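Sortase family protein (Clostridium perfringens, PDB 4D70) probably catalyses sortase-type transpeptidation, with an active-site thiol cleaving a sorting signal and passing the acyl group to an amine nucleophile. Local coordinates at residues A106-T111 and V168-R173; I145-P150 and G174-I179. One frame throughout, in Å; residues are numbered along the deposited sequence.

Contact 1 joins 106-111 to 168-173 and contact 2 joins 145-150 to 174-179; their centres lie about 8 Å apart. Strands 163-171 and 176-184, one from each contact, are antiparallel neighbours in the same sheet, probably bonded at Thr169 O to Tyr178 N (2.8 Å) and Thr171 O to Asp176 N (3.0 Å). Contact 1 supplies His108 and Cys170, contact 2 supplies Arg177, and Arg177 NH1 packs 3.4 Å from Cys170 SG. This trio is consistent with the His-Cys-Arg active site of sortases. Contact 2 thus probably holds the arginine beside the thiol that contact 1 sets against the imidazole.

Contact 1 of 2, residues A106-T111 and V168-R173; sequences AGHRNT and VTCTNR
The His108 imidazole meets Val168 O at its edge, close to the ring plane, with CD2 3.3 Å from that oxygen. Cys170 SG comes at the ring obliquely, 3.9 Å from its centroid and 38° off the normal. At another part of the edge, ND1 of His108 donates a 2.8 Å hydrogen bond to Asn110 O; the oxygen lies near the ring plane, and ND1 in turn lies in the carbonyl plane of Asn110, which fixes the rotation of the imidazole. In the sortase beta-barrel fold, a histidine and a cysteine on neighbouring strands, as here, probably form part of the catalytic centre. The two strands run parallel: Ala106 pairs with Val168, their side chains lie on the same face of the sheet, where both touch Phe91, and Gly107 N bonds to Val168 O at 2.8 Å. Past this point 106-111 diverges from strand 168-171, and the chain turns back to pair with 112-113. With His108 CG between its backbone N and carbonyl carbon (chi1 67°), the ring reaches strand 168-171 by its CD2-NE2 edge, NE2 coming to 3.8 Å from Val168 CG1. Thr169 CG2 packs 3.7 Å from Gly107 O, while Asn113 OD1 accepts a hydrogen bond from Cys170 N. The thiol sits beside the His108-Asn110 bond: Cys170 SG stands 3.4 Å from His108 ND1 and 3.4 Å from Asn110 O.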
loop_
_atom_site.group_PDB
_atom_site.type_symbol
_atom_site.label_atom_id
_atom_site.label_comp_id
_atom_site.label_asym_id
_atom_site.label_seq_id
_atom_site.Cartn_x
_atom_site.Cartn_y
_atom_site.Cartn_z
ATOM N N ALA A 106 0.854 -3.512 -3.552
ATOM C CA ALA A 106 1.795 -4.484 -4.173
ATOM C C ALA A 106 3.175 -3.942 -3.986
ATOM O O ALA A 106 3.446 -2.763 -4.270
ATOM C CB ALA A 106 1.508 -4.632 -5.655
ATOM N N GLY A 107 4.049 -4.780 -3.487
ATOM C CA GLY A 107 5.401 -4.401 -3.185
ATOM C C GLY A 107 6.430 -5.245 -3.895
ATOM O O GLY A 107 7.522 -5.460 -3.413
ATOM N N HIS A 108 6.058 -5.705 -5.062
ATOM C CA HIS A 108 6.974 -6.484 -5.891
ATOM C C HIS A 108 6.609 -6.227 -7.318
ATOM O O HIS A 108 5.456 -5.837 -7.597
ATOM C CB HIS A 108 6.805 -7.972 -5.601
ATOM C CG HIS A 108 5.475 -8.507 -6.035
ATOM N ND1 HIS A 108 5.318 -9.327 -7.137
ATOM C CD2 HIS A 108 4.247 -8.390 -5.482
ATOM C CE1 HIS A 108 4.047 -9.674 -7.249
ATOM N NE2 HIS A 108 3.380 -9.124 -6.250
ATOM N N ARG A 109 7.580 -6.446 -8.201
ATOM C CA ARG A 109 7.356 -6.403 -9.642
ATOM C C ARG A 109 7.829 -7.735 -10.205
ATOM O O ARG A 109 8.997 -8.082 -10.074
ATOM C CB ARG A 109 8.142 -5.245 -10.252
ATOM C CG ARG A 109 7.836 -4.969 -11.727
ATOM C CD ARG A 109 8.855 -3.987 -12.253
ATOM N NE ARG A 109 8.613 -3.541 -13.619
ATOM C CZ ARG A 109 9.165 -4.054 -14.715
ATOM N NH1 ARG A 109 9.996 -5.081 -14.655
ATOM N NH2 ARG A 109 8.840 -3.544 -15.896
ATOM N N ASN A 110 6.903 -8.506 -10.755
ATOM C CA ASN A 110 7.173 -9.883 -11.129
ATOM C C ASN A 110 7.760 -10.604 -9.931
ATOM O O ASN A 110 7.152 -10.599 -8.881
ATOM C CB ASN A 110 8.083 -9.956 -12.364
ATOM C CG ASN A 110 7.460 -9.311 -13.587
ATOM O OD1 ASN A 110 6.308 -9.554 -13.891
ATOM N ND2 ASN A 110 8.230 -8.514 -14.315
ATOM N N THR A 111 8.934 -11.215 -10.050
ATOM C CA THR A 111 9.510 -11.946 -8.916
ATOM C C THR A 111 10.480 -11.118 -8.046
ATOM O O THR A 111 11.198 -11.685 -7.227
ATOM C CB THR A 111 10.243 -13.229 -9.385
ATOM O OG1 THR A 111 11.377 -12.871 -10.180
ATOM C CG2 THR A 111 9.312 -14.150 -10.163
ATOM N N VAL A 168 1.173 -7.282 -0.482
ATOM C CA VAL A 168 1.622 -8.444 -1.232
ATOM C C VAL A 168 3.060 -8.260 -1.730
ATOM O O VAL A 168 3.345 -7.307 -2.467
ATOM C CB VAL A 168 0.740 -8.632 -2.507
ATOM C CG1 VAL A 168 1.117 -9.918 -3.273
ATOM C CG2 VAL A 168 -0.714 -8.673 -2.100
ATOM N N THR A 169 3.938 -9.168 -1.336
ATOM C CA THR A 169 5.325 -9.226 -1.824
ATOM C C THR A 169 5.607 -10.659 -2.203
ATOM O O THR A 169 4.719 -11.503 -2.142
ATOM C CB THR A 169 6.339 -8.757 -0.751
ATOM O OG1 THR A 169 6.170 -9.499 0.487
ATOM C CG2 THR A 169 6.185 -7.314 -0.448
ATOM N N CYS A 170 6.846 -10.964 -2.608
ATOM C CA CYS A 170 7.255 -12.320 -2.950
ATOM C C CYS A 170 8.090 -12.971 -1.853
ATOM O O CYS A 170 8.757 -12.308 -1.083
ATOM C CB CYS A 170 8.134 -12.309 -4.254
ATOM S SG CYS A 170 7.222 -11.647 -5.638
ATOM N N THR A 171 8.128 -14.282 -1.883
ATOM C CA THR A 171 9.012 -15.037 -1.043
ATOM C C THR A 171 9.352 -16.365 -1.718
ATOM O O THR A 171 8.833 -16.694 -2.792
ATOM C CB THR A 171 8.417 -15.224 0.371
ATOM O OG1 THR A 171 9.420 -15.762 1.233
ATOM C CG2 THR A 171 7.188 -16.158 0.358
ATOM N N ASN A 172 10.285 -17.059 -1.119
ATOM C CA ASN A 172 10.737 -18.344 -1.604
ATOM C C ASN A 172 11.278 -18.210 -3.052
ATOM O O ASN A 172 10.770 -18.834 -3.992
ATOM C CB ASN A 172 9.620 -19.354 -1.532
ATOM C CG ASN A 172 10.090 -20.772 -1.846
ATOM O OD1 ASN A 172 11.269 -21.087 -1.720
ATOM N ND2 ASN A 172 9.165 -21.629 -2.271
ATOM N N ARG A 173 12.300 -17.374 -3.196
ATOM C CA ARG A 173 12.988 -17.222 -4.464
ATOM C C ARG A 173 11.965 -16.844 -5.521
ATOM O O ARG A 173 11.995 -17.313 -6.653
ATOM C CB ARG A 173 13.785 -18.497 -4.821
ATOM C CG ARG A 173 14.918 -18.744 -3.833
ATOM C CD ARG A 173 15.511 -20.156 -3.900
ATOM N NE ARG A 173 16.036 -20.471 -5.227
ATOM C CZ ARG A 173 17.269 -20.183 -5.665
ATOM N NH1 ARG A 173 18.157 -19.574 -4.883
ATOM N NH2 ARG A 173 17.621 -20.508 -6.905
#

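Contact 2 of 2, residues I145-P150 and G174-I179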
loop_
_atom_site.group_PDB
_atom_site.type_symbol
_atom_site.label_atom_id
_atom_site.label_comp_id
_atom_site.label_asym_id
_atom_site.label_seq_id
_atom_site.Cartn_x
_atom_site.Cartn_y
_atom_site.Cartn_z
ATOM N N ILE A 145 -0.435 -13.044 8.793
ATOM C CA ILE A 145 0.719 -13.190 7.918
ATOM C C ILE A 145 0.728 -14.582 7.332
ATOM O O ILE A 145 0.653 -15.561 8.058
ATOM C CB ILE A 145 2.031 -12.961 8.664
ATOM C CG1 ILE A 145 2.021 -11.574 9.276
ATOM C CG2 ILE A 145 3.222 -12.994 7.731
ATOM C CD1 ILE A 145 3.157 -11.352 10.256
ATOM N N PHE A 146 0.811 -14.678 6.020
ATOM C CA PHE A 146 0.831 -16.000 5.428
ATOM C C PHE A 146 1.464 -16.030 4.046
ATOM O O PHE A 146 1.708 -14.980 3.429
ATOM C CB PHE A 146 -0.555 -16.643 5.412
ATOM C CG PHE A 146 -1.555 -15.914 4.534
ATOM C CD1 PHE A 146 -2.300 -14.913 5.047
ATOM C CD2 PHE A 146 -1.779 -16.311 3.219
ATOM C CE1 PHE A 146 -3.266 -14.271 4.288
ATOM C CE2 PHE A 146 -2.701 -15.675 2.455
ATOM C CZ PHE A 146 -3.471 -14.649 2.992
ATOM N N VAL A 147 1.785 -17.247 3.605
ATOM C CA VAL A 147 2.407 -17.457 2.297
ATOM C C VAL A 147 1.385 -18.171 1.432
ATOM O O VAL A 147 0.716 -19.061 1.901
ATOM C CB VAL A 147 3.619 -18.386 2.420
ATOM C CG1 VAL A 147 4.232 -18.664 1.045
ATOM C CG2 VAL A 147 4.672 -17.733 3.303
ATOM N N THR A 148 1.300 -17.804 0.191
ATOM C CA THR A 148 0.340 -18.364 -0.717
ATOM C C THR A 148 0.927 -18.384 -2.120
ATOM O O THR A 148 2.076 -17.953 -2.332
ATOM C CB THR A 148 -1.027 -17.611 -0.662
ATOM O OG1 THR A 148 -1.992 -18.382 -1.355
ATOM C CG2 THR A 148 -0.978 -16.239 -1.337
ATOM N N SER A 149 0.157 -18.867 -3.093
ATOM C CA SER A 149 0.622 -18.850 -4.484
ATOM C C SER A 149 0.386 -17.563 -5.208
ATOM O O SER A 149 -0.504 -16.781 -4.866
ATOM C CB SER A 149 -0.027 -20.006 -5.304
ATOM O OG SER A 149 -1.383 -19.731 -5.521
ATOM N N PRO A 150 1.126 -17.386 -6.313
ATOM C CA PRO A 150 0.857 -16.256 -7.195
ATOM C C PRO A 150 -0.508 -16.290 -7.855
ATOM O O PRO A 150 -0.971 -15.277 -8.273
ATOM C CB PRO A 150 1.966 -16.349 -8.236
ATOM C CG PRO A 150 3.032 -17.179 -7.584
ATOM C CD PRO A 150 2.286 -18.173 -6.769
ATOM N N GLY A 174 11.042 -15.956 -5.158
ATOM C CA GLY A 174 10.076 -15.447 -6.152
ATOM C C GLY A 174 8.933 -16.376 -6.510
ATOM O O GLY A 174 8.052 -16.004 -7.288
ATOM N N LYS A 175 8.907 -17.579 -5.945
ATOM C CA LYS A 175 7.891 -18.558 -6.331
ATOM C C LYS A 175 6.550 -18.336 -5.628
ATOM O O LYS A 175 5.482 -18.719 -6.118
ATOM C CB LYS A 175 8.396 -19.952 -5.961
ATOM C CG LYS A 175 9.540 -20.401 -6.832
ATOM C CD LYS A 175 10.324 -21.538 -6.260
ATOM C CE LYS A 175 11.527 -21.763 -7.150
ATOM N NZ LYS A 175 12.255 -22.932 -6.629
ATOM N N ASP A 176 6.602 -17.790 -4.428
ATOM C CA ASP A 176 5.367 -17.690 -3.625
ATOM C C ASP A 176 5.147 -16.226 -3.290
ATOM O O ASP A 176 5.943 -15.359 -3.597
ATOM C CB ASP A 176 5.545 -18.465 -2.332
ATOM C CG ASP A 176 5.766 -19.941 -2.553
ATOM O OD1 ASP A 176 5.150 -20.542 -3.448
ATOM O OD2 ASP A 176 6.534 -20.508 -1.793
ATOM N N ARG A 177 3.993 -15.967 -2.725
ATOM C CA ARG A 177 3.599 -14.626 -2.314
ATOM C C ARG A 177 3.525 -14.538 -0.828
ATOM O O ARG A 177 2.965 -15.417 -0.178
ATOM C CB ARG A 177 2.257 -14.220 -2.937
ATOM C CG ARG A 177 2.310 -14.176 -4.479
ATOM C CD ARG A 177 3.363 -13.214 -4.984
ATOM N NE ARG A 177 3.558 -13.256 -6.452
ATOM C CZ ARG A 177 4.573 -13.850 -7.088
ATOM N NH1 ARG A 177 5.523 -14.537 -6.442
ATOM N NH2 ARG A 177 4.638 -13.771 -8.401
ATOM N N TYR A 178 4.079 -13.476 -0.284
ATOM C CA TYR A 178 4.093 -13.261 1.156
ATOM C C TYR A 178 3.041 -12.174 1.381
ATOM O O TYR A 178 3.078 -11.091 0.751
ATOM C CB TYR A 178 5.473 -12.779 1.577
ATOM C CG TYR A 178 5.693 -12.710 3.076
ATOM C CD1 TYR A 178 6.181 -13.804 3.763
ATOM C CD2 TYR A 178 5.495 -11.541 3.779
ATOM C CE1 TYR A 178 6.422 -13.743 5.125
ATOM C CE2 TYR A 178 5.712 -11.479 5.177
ATOM C CZ TYR A 178 6.195 -12.548 5.816
ATOM O OH TYR A 178 6.421 -12.482 7.164
ATOM N N ILE A 179 2.093 -12.476 2.235
ATOM C CA ILE A 179 0.912 -11.656 2.493
ATOM C C ILE A 179 0.892 -11.156 3.931
ATOM O O ILE A 179 0.911 -11.916 4.859
ATOM C CB ILE A 179 -0.358 -12.481 2.247
ATOM C CG1 ILE A 179 -0.295 -13.235 0.876
ATOM C CG2 ILE A 179 -1.594 -11.607 2.343
ATOM C CD1 ILE A 179 -0.080 -12.342 -0.322
#
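Arg177 NH1 is gripped by two carbonyls of its own segment, Gly174 O in the loop and Asp176 O at the start of the strand, each at 3.0 Å. Both oxygens lie in the guanidinium plane, although NH1 stands above each carbonyl plane. Pro150 CG sits 3.7 Å above the guanidinium plane, over its centre, with the proline and the arginine chain crossing at about a right angle. The bend at chi2 (-58°) lets both CG and the guanidinium of Arg177 touch Pro150. The two segments contribute an antiparallel strand pair to the sortase barrel. Thr148 and Arg177 form one hydrogen-bonded pair, with Arg177 N to Thr148 O at 2.8 Å and nearly straight (174°). Phe146 and Ile179 form the next, where Ile179 N reaches Phe146 O at 2.8 Å. On the face carrying these residues, Ile179 CB makes a CH-pi contact 3.9 Å from the Phe146 ring centroid, and Val155 packs against both side chains. The other face holds Val147 and Tyr178; beyond them Ile145 CG2 lies 3.6 Å from Tyr178 CZ, oblique to the ring. At the turn, Lys175 and Asp176 face Thr171 in a classic beta bulge. With two carbonyl oxygens in its plane and a proline on one face, the guanidinium is limited in its rotation, which probably keeps Arg177 beside Cys170 as in sortase active sites.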